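Local structure of synaptic vesicle glycoprotein 2C (Homo sapiens, 5JLV) at residues M45-G50 with K63-K68; N84-D89 with D104-N109. The protein is a synaptic vesicle membrane glycoprotein whose luminal domain is known as a receptor for botulinum neurotoxin A. All blocks are in the same frame, centred on the assembly; numbering follows the deposited sequence.

Contact 1. Residues M45-G50 with K63-K68; sequences MEYDNG and KDSVFK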
loop_
_atom_site.group_PDB
_atom_site.type_symbol
_atom_site.label_atom_id
_atom_site.label_comp_id
_atom_site.label_asym_id
_atom_site.label_seq_id
_atom_site.Cartn_x
_atom_site.Cartn_y
_atom_site.Cartn_z
ATOM N N MET C 45 24.012 -1.348 25.892
ATOM C CA MET C 45 22.770 -0.851 26.468
ATOM C C MET C 45 21.617 -0.860 25.466
ATOM O O MET C 45 21.826 -0.649 24.266
ATOM C CB MET C 45 22.966 0.581 26.975
ATOM C CG MET C 45 24.041 0.745 28.037
ATOM S SD MET C 45 23.710 -0.273 29.480
ATOM C CE MET C 45 22.099 0.335 29.983
ATOM N N GLU C 46 20.402 -1.095 25.961
ATOM C CA GLU C 46 19.209 -0.807 25.185
ATOM C C GLU C 46 18.577 0.518 25.630
ATOM O O GLU C 46 18.622 0.877 26.814
ATOM C CB GLU C 46 18.192 -1.955 25.253
ATOM C CG GLU C 46 16.980 -1.728 24.350
ATOM C CD GLU C 46 16.083 -2.942 24.210
ATOM O OE1 GLU C 46 16.566 -4.077 24.412
ATOM O OE2 GLU C 46 14.891 -2.760 23.873
ATOM N N TYR C 47 18.018 1.245 24.669
ATOM C CA TYR C 47 17.318 2.490 24.929
ATOM C C TYR C 47 15.932 2.417 24.271
ATOM O O TYR C 47 15.829 2.372 23.040
ATOM C CB TYR C 47 18.126 3.693 24.382
ATOM C CG TYR C 47 19.576 3.728 24.863
ATOM C CD1 TYR C 47 19.913 4.325 26.084
ATOM C CD2 TYR C 47 20.597 3.133 24.118
ATOM C CE1 TYR C 47 21.233 4.351 26.533
ATOM C CE2 TYR C 47 21.917 3.155 24.561
ATOM C CZ TYR C 47 22.224 3.766 25.768
ATOM O OH TYR C 47 23.521 3.777 26.219
ATOM N N ASP C 48 14.888 2.361 25.105
ATOM C CA ASP C 48 13.489 2.267 24.658
ATOM C C ASP C 48 12.847 3.627 24.833
ATOM O O ASP C 48 12.941 4.222 25.918
ATOM C CB ASP C 48 12.696 1.262 25.516
ATOM C CG ASP C 48 12.942 -0.184 25.123
ATOM O OD1 ASP C 48 13.816 -0.448 24.270
ATOM O OD2 ASP C 48 12.252 -1.071 25.685
ATOM N N ASN C 49 12.197 4.120 23.779
ATOM C CA ASN C 49 11.461 5.388 23.842
ATOM C C ASN C 49 12.314 6.544 24.366
ATOM O O ASN C 49 11.875 7.352 25.183
ATOM C CB ASN C 49 10.175 5.211 24.662
ATOM C CG ASN C 49 9.323 4.073 24.143
ATOM O OD1 ASN C 49 8.617 4.222 23.150
ATOM N ND2 ASN C 49 9.419 2.912 24.787
ATOM N N GLY C 50 13.550 6.599 23.895
ATOM C CA GLY C 50 14.451 7.678 24.240
ATOM C C GLY C 50 14.249 8.843 23.301
ATOM O O GLY C 50 14.092 8.660 22.087
ATOM N N LYS C 63 28.283 1.800 21.455
ATOM C CA LYS C 63 28.760 0.549 20.886
ATOM C C LYS C 63 27.919 -0.626 21.378
ATOM O O LYS C 63 27.563 -0.686 22.559
ATOM C CB LYS C 63 30.250 0.371 21.208
ATOM C CG LYS C 63 30.840 -0.989 20.890
ATOM C CD LYS C 63 32.350 -1.009 21.159
ATOM C CE LYS C 63 32.730 -0.136 22.355
ATOM N NZ LYS C 63 34.036 -0.514 22.960
ATOM N N ASP C 64 27.581 -1.540 20.461
ATOM C CA ASP C 64 26.789 -2.750 20.773
ATOM C C ASP C 64 25.471 -2.410 21.469
ATOM O O ASP C 64 25.083 -3.064 22.424
ATOM C CB ASP C 64 27.587 -3.751 21.638
ATOM C CG ASP C 64 28.915 -4.142 21.021
ATOM O OD1 ASP C 64 29.021 -4.206 19.783
ATOM O OD2 ASP C 64 29.863 -4.402 21.788
ATOM N N SER C 65 24.802 -1.371 20.991
ATOM C CA SER C 65 23.624 -0.863 21.657
ATOM C C SER C 65 22.403 -1.017 20.786
ATOM O O SER C 65 22.512 -1.124 19.560
ATOM C CB SER C 65 23.825 0.602 22.051
ATOM O OG SER C 65 24.787 0.705 23.088
ATOM N N VAL C 66 21.241 -1.056 21.427
ATOM C CA VAL C 66 19.966 -1.159 20.735
ATOM C C VAL C 66 19.125 0.094 21.035
ATOM O O VAL C 66 19.002 0.508 22.184
ATOM C CB VAL C 66 19.203 -2.446 21.132
ATOM C CG1 VAL C 66 17.812 -2.482 20.487
ATOM C CG2 VAL C 66 20.004 -3.679 20.734
ATOM N N PHE C 67 18.593 0.710 19.989
ATOM C CA PHE C 67 17.679 1.838 20.145
ATOM C C PHE C 67 16.314 1.432 19.602
ATOM O O PHE C 67 16.161 1.215 18.390
ATOM C CB PHE C 67 18.203 3.084 19.405
ATOM C CG PHE C 67 19.526 3.589 19.913
ATOM C CD1 PHE C 67 20.722 3.002 19.497
ATOM C CD2 PHE C 67 19.583 4.674 20.789
ATOM C CE1 PHE C 67 21.945 3.470 19.962
ATOM C CE2 PHE C 67 20.803 5.143 21.268
ATOM C CZ PHE C 67 21.987 4.541 20.848
ATOM N N LYS C 68 15.335 1.305 20.502
ATOM C CA LYS C 68 13.952 0.962 20.121
ATOM C C LYS C 68 12.977 2.138 20.312
ATOM O O LYS C 68 12.861 2.677 21.412
ATOM C CB LYS C 68 13.450 -0.259 20.908
ATOM C CG LYS C 68 12.219 -0.914 20.282
ATOM C CD LYS C 68 11.634 -2.033 21.147
ATOM C CE LYS C 68 12.233 -3.398 20.815
ATOM N NZ LYS C 68 13.685 -3.497 21.162
#
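E46 reaches past V66 to K68 on one face of a parallel strand pair, while the Y47 and F67 rings lie side by side on the opposite face. In E46, CB lies beside the V66 carbonyl oxygen, 4.0 Å from V66 O. CG stands anti to the backbone N (chi1 -175°), running alongside the valine, with E46 CG 4.0 Å from V66 CB. CD continues past the methyl V66 CG1, and the extended chain finishes at OE2, which takes a salt bridge from K68 NZ at 3.1 Å. The ammonium comes from above the carboxylate plane, and the K68 chain reaches it by bending at chi3 and chi4. D48 lies alongside the stem of K68, its OD1 3.4 Å from K68 CB; K27 adds a weak, long ion pair to each of the two acids. On the buried face, the Y47 and F67 rings point the same way with planes 23° apart, slid so that they barely overlap. Y47 CD2 sits over one face of F67 near the rim, 3.5 Å from F67 CE2. S65 OG lies at the edge of the tyrosine ring and bonds back to K63 O. Four backbone hydrogen bonds join the two segments: V66 N to M45 O, Y47 N to V66 O, K68 N to Y47 O and N49 N to K68 O. The chain turns a corner at D48 and N49. In-register parallel pairing, interior rings in rows and a corner after a short strand are characteristic of the quadrilateral beta-helix of pentapeptide-repeat proteins.

Contact 2. Residues N84-D89 with D104-N109; sequences NCTFID and DSEFKN. With NAG (2-acetamido-2-deoxy-beta-D-glucopyranose), chain M; NAG (2-acetamido-2-deoxy-beta-D-glucopyranose), chain E.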
loop_
_atom_site.group_PDB
_atom_site.type_symbol
_atom_site.label_atom_id
_atom_site.label_comp_id
_atom_site.label_asym_id
_atom_site.label_seq_id
_atom_site.Cartn_x
_atom_site.Cartn_y
_atom_site.Cartn_z
ATOM N N ASN C 84 28.212 -0.973 15.649
ATOM C CA ASN C 84 27.499 -2.239 15.877
ATOM C C ASN C 84 26.204 -2.016 16.663
ATOM O O ASN C 84 25.863 -2.771 17.574
ATOM C CB ASN C 84 28.413 -3.255 16.590
ATOM C CG ASN C 84 27.896 -4.678 16.504
ATOM O OD1 ASN C 84 27.220 -5.057 15.547
ATOM N ND2 ASN C 84 28.224 -5.479 17.510
ATOM N N CYS C 85 25.497 -0.951 16.312
ATOM C CA CYS C 85 24.238 -0.644 16.949
ATOM C C CYS C 85 23.069 -1.076 16.077
ATOM O O CYS C 85 23.189 -1.131 14.853
ATOM C CB CYS C 85 24.169 0.847 17.307
ATOM S SG CYS C 85 25.320 1.285 18.657
ATOM N N THR C 86 21.959 -1.436 16.719
ATOM C CA THR C 86 20.717 -1.717 16.020
ATOM C C THR C 86 19.669 -0.649 16.344
ATOM O O THR C 86 19.436 -0.312 17.516
ATOM C CB THR C 86 20.187 -3.115 16.370
ATOM O OG1 THR C 86 21.216 -4.072 16.121
ATOM C CG2 THR C 86 18.962 -3.459 15.527
ATOM N N PHE C 87 19.061 -0.102 15.300
ATOM C CA PHE C 87 18.002 0.885 15.469
ATOM C C PHE C 87 16.700 0.304 14.946
ATOM O O PHE C 87 16.634 -0.162 13.795
ATOM C CB PHE C 87 18.336 2.160 14.705
ATOM C CG PHE C 87 19.630 2.784 15.108
ATOM C CD1 PHE C 87 20.818 2.409 14.490
ATOM C CD2 PHE C 87 19.662 3.764 16.092
ATOM C CE1 PHE C 87 22.018 2.994 14.853
ATOM C CE2 PHE C 87 20.860 4.351 16.474
ATOM C CZ PHE C 87 22.042 3.963 15.851
ATOM N N ILE C 88 15.679 0.333 15.803
ATOM C CA ILE C 88 14.369 -0.262 15.519
ATOM C C ILE C 88 13.276 0.789 15.700
ATOM O O ILE C 88 13.225 1.448 16.736
ATOM C CB ILE C 88 14.077 -1.449 16.469
ATOM C CG1 ILE C 88 15.088 -2.590 16.238
ATOM C CG2 ILE C 88 12.637 -1.955 16.295
ATOM C CD1 ILE C 88 15.327 -3.451 17.459
ATOM N N ASP C 89 12.393 0.924 14.705
ATOM C CA ASP C 89 11.247 1.857 14.782
ATOM C C ASP C 89 11.662 3.260 15.285
ATOM O O ASP C 89 10.959 3.882 16.091
ATOM C CB ASP C 89 10.140 1.297 15.701
ATOM C CG ASP C 89 9.572 -0.049 15.226
ATOM O OD1 ASP C 89 9.901 -0.537 14.114
ATOM O OD2 ASP C 89 8.766 -0.623 15.984
ATOM N N ASP C 104 29.026 -0.469 10.913
ATOM C CA ASP C 104 28.453 -1.815 11.058
ATOM C C ASP C 104 27.141 -1.792 11.847
ATOM O O ASP C 104 26.915 -2.626 12.726
ATOM C CB ASP C 104 29.463 -2.773 11.715
ATOM C CG ASP C 104 30.701 -3.000 10.856
ATOM O OD1 ASP C 104 30.561 -3.151 9.622
ATOM O OD2 ASP C 104 31.818 -3.043 11.415
ATOM N N SER C 105 26.292 -0.822 11.541
ATOM C CA SER C 105 25.028 -0.681 12.231
ATOM C C SER C 105 23.848 -1.117 11.378
ATOM O O SER C 105 23.940 -1.196 10.166
ATOM C CB SER C 105 24.834 0.751 12.737
ATOM O OG SER C 105 25.605 0.947 13.903
ATOM N N GLU C 106 22.739 -1.386 12.041
ATOM C CA GLU C 106 21.606 -2.009 11.430
ATOM C C GLU C 106 20.361 -1.151 11.707
ATOM O O GLU C 106 20.150 -0.697 12.850
ATOM C CB GLU C 106 21.464 -3.409 12.032
ATOM C CG GLU C 106 20.164 -4.108 11.725
ATOM C CD GLU C 106 20.206 -4.873 10.424
ATOM O OE1 GLU C 106 21.301 -5.326 10.019
ATOM O OE2 GLU C 106 19.130 -5.037 9.818
ATOM N N PHE C 107 19.560 -0.911 10.669
ATOM C CA PHE C 107 18.311 -0.156 10.807
ATOM C C PHE C 107 17.126 -1.029 10.416
ATOM O O PHE C 107 17.164 -1.684 9.383
ATOM C CB PHE C 107 18.326 1.103 9.922
ATOM C CG PHE C 107 19.423 2.064 10.255
ATOM C CD1 PHE C 107 19.208 3.100 11.175
ATOM C CD2 PHE C 107 20.675 1.954 9.642
ATOM C CE1 PHE C 107 20.228 3.992 11.488
ATOM C CE2 PHE C 107 21.699 2.847 9.956
ATOM C CZ PHE C 107 21.477 3.863 10.882
ATOM N N LYS C 108 16.080 -1.015 11.244
ATOM C CA LYS C 108 14.860 -1.811 11.030
ATOM C C LYS C 108 13.648 -0.886 11.178
ATOM O O LYS C 108 13.366 -0.408 12.279
ATOM C CB LYS C 108 14.744 -2.939 12.069
ATOM C CG LYS C 108 16.026 -3.697 12.358
ATOM C CD LYS C 108 16.035 -5.050 11.688
ATOM C CE LYS C 108 17.217 -5.890 12.145
ATOM N NZ LYS C 108 16.920 -6.781 13.302
ATOM N N ASN C 109 12.957 -0.618 10.067
ATOM C CA ASN C 109 11.774 0.258 10.069
ATOM C C ASN C 109 12.074 1.645 10.633
ATOM O O ASN C 109 11.317 2.162 11.461
ATOM C CB ASN C 109 10.619 -0.333 10.893
ATOM C CG ASN C 109 10.207 -1.723 10.460
ATOM O OD1 ASN C 109 10.364 -2.135 9.305
ATOM N ND2 ASN C 109 9.639 -2.458 11.413
HETATM C C1 NAG M . 27.918 -6.858 17.705
HETATM C C2 NAG M . 29.180 -7.701 17.563
HETATM C C3 NAG M . 28.847 -9.188 17.588
HETATM C C4 NAG M . 27.945 -9.526 18.770
HETATM C C5 NAG M . 26.758 -8.572 18.840
HETATM C C6 NAG M . 25.898 -8.862 20.065
HETATM C C7 NAG M . 31.074 -6.817 16.334
HETATM C C8 NAG M . 31.736 -6.690 14.993
HETATM N N2 NAG M . 29.865 -7.367 16.329
HETATM O O3 NAG M . 30.059 -9.947 17.681
HETATM O O4 NAG M . 27.470 -10.871 18.639
HETATM O O5 NAG M . 27.231 -7.228 18.897
HETATM O O6 NAG M . 25.257 -7.655 20.494
HETATM O O7 NAG M . 31.613 -6.438 17.361
HETATM C C1 NAG E . 9.094 -3.795 11.237
HETATM C C2 NAG E . 9.342 -4.677 12.455
HETATM C C3 NAG E . 8.601 -6.003 12.328
HETATM C C4 NAG E . 7.142 -5.781 11.947
HETATM C C5 NAG E . 7.027 -4.832 10.759
HETATM C C6 NAG E . 5.567 -4.549 10.426
HETATM C C7 NAG E . 11.355 -4.821 13.802
HETATM C C8 NAG E . 12.787 -5.263 13.851
HETATM N N2 NAG E . 10.763 -4.916 12.615
HETATM O O3 NAG E . 8.667 -6.708 13.573
HETATM O O4 NAG E . 6.538 -7.035 11.617
HETATM O O5 NAG E . 7.692 -3.608 11.062
HETATM O O6 NAG E . 4.854 -4.240 11.629
HETATM O O7 NAG E . 10.770 -4.402 14.787
#
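The F87 and F107 rings lie side by side and point the same way, their planes only 12° apart but slid so that overlap is slight. In both, CG is anti to the carbonyl carbon (chi1 -58° and -61°), so the two CG atoms leave their backbones in the same direction; F87 CD1 comes 3.4 Å from F107 CE1. The strands pair in parallel, E106 N to C85 O, F87 N to E106 O, K108 N to F87 O and D89 N to K108 O. On the other face T86 CG2 lies 4.0 Å from E106 CG, and I88 CG1 flanks K108 CG. S105 OG accepts a bond from C85 N at 3.1 Å. The D89 carboxylate and N109 amide are nearly coplanar, joined by a weak bond from N109 ND2 to D89 OD1. That ND2 carries a NAG whose methyl C8 rests on K108 CB at 3.5 Å. N109 OD1 bonds an aromatic side chain of another protein's chain; a polar side chain and the backbone of that chain bond F107. N84 ND2, bonded to D64, carries the second NAG. Strand 86-88 is flanked by strands 66-68 and 106-108; F67 meets the F87 ring, and F82 and F92, from strands 81-83 and 91-93, meet it edge-to-face.

In the fold
Contact 1 and contact 2 are successive parts of one sheet: strand 66-68 of the first pairs with strand 86-88 of the second, F67 O lying 2.8 Å from I88 N. Y47, F67, F87 and F107 form a continuous interior row of rings across both. Contact 1 sits nearer the centre of the chain and is untouched by the other protein of the assembly; contact 2, farther out, has that protein within reach of six of its residues. Their outer faces differ: a charged cluster around E46 and K68 in contact 1, a mixed face of T86, E106, I88 and K108 in contact 2, with the NAG of N109 resting on I88 and K108.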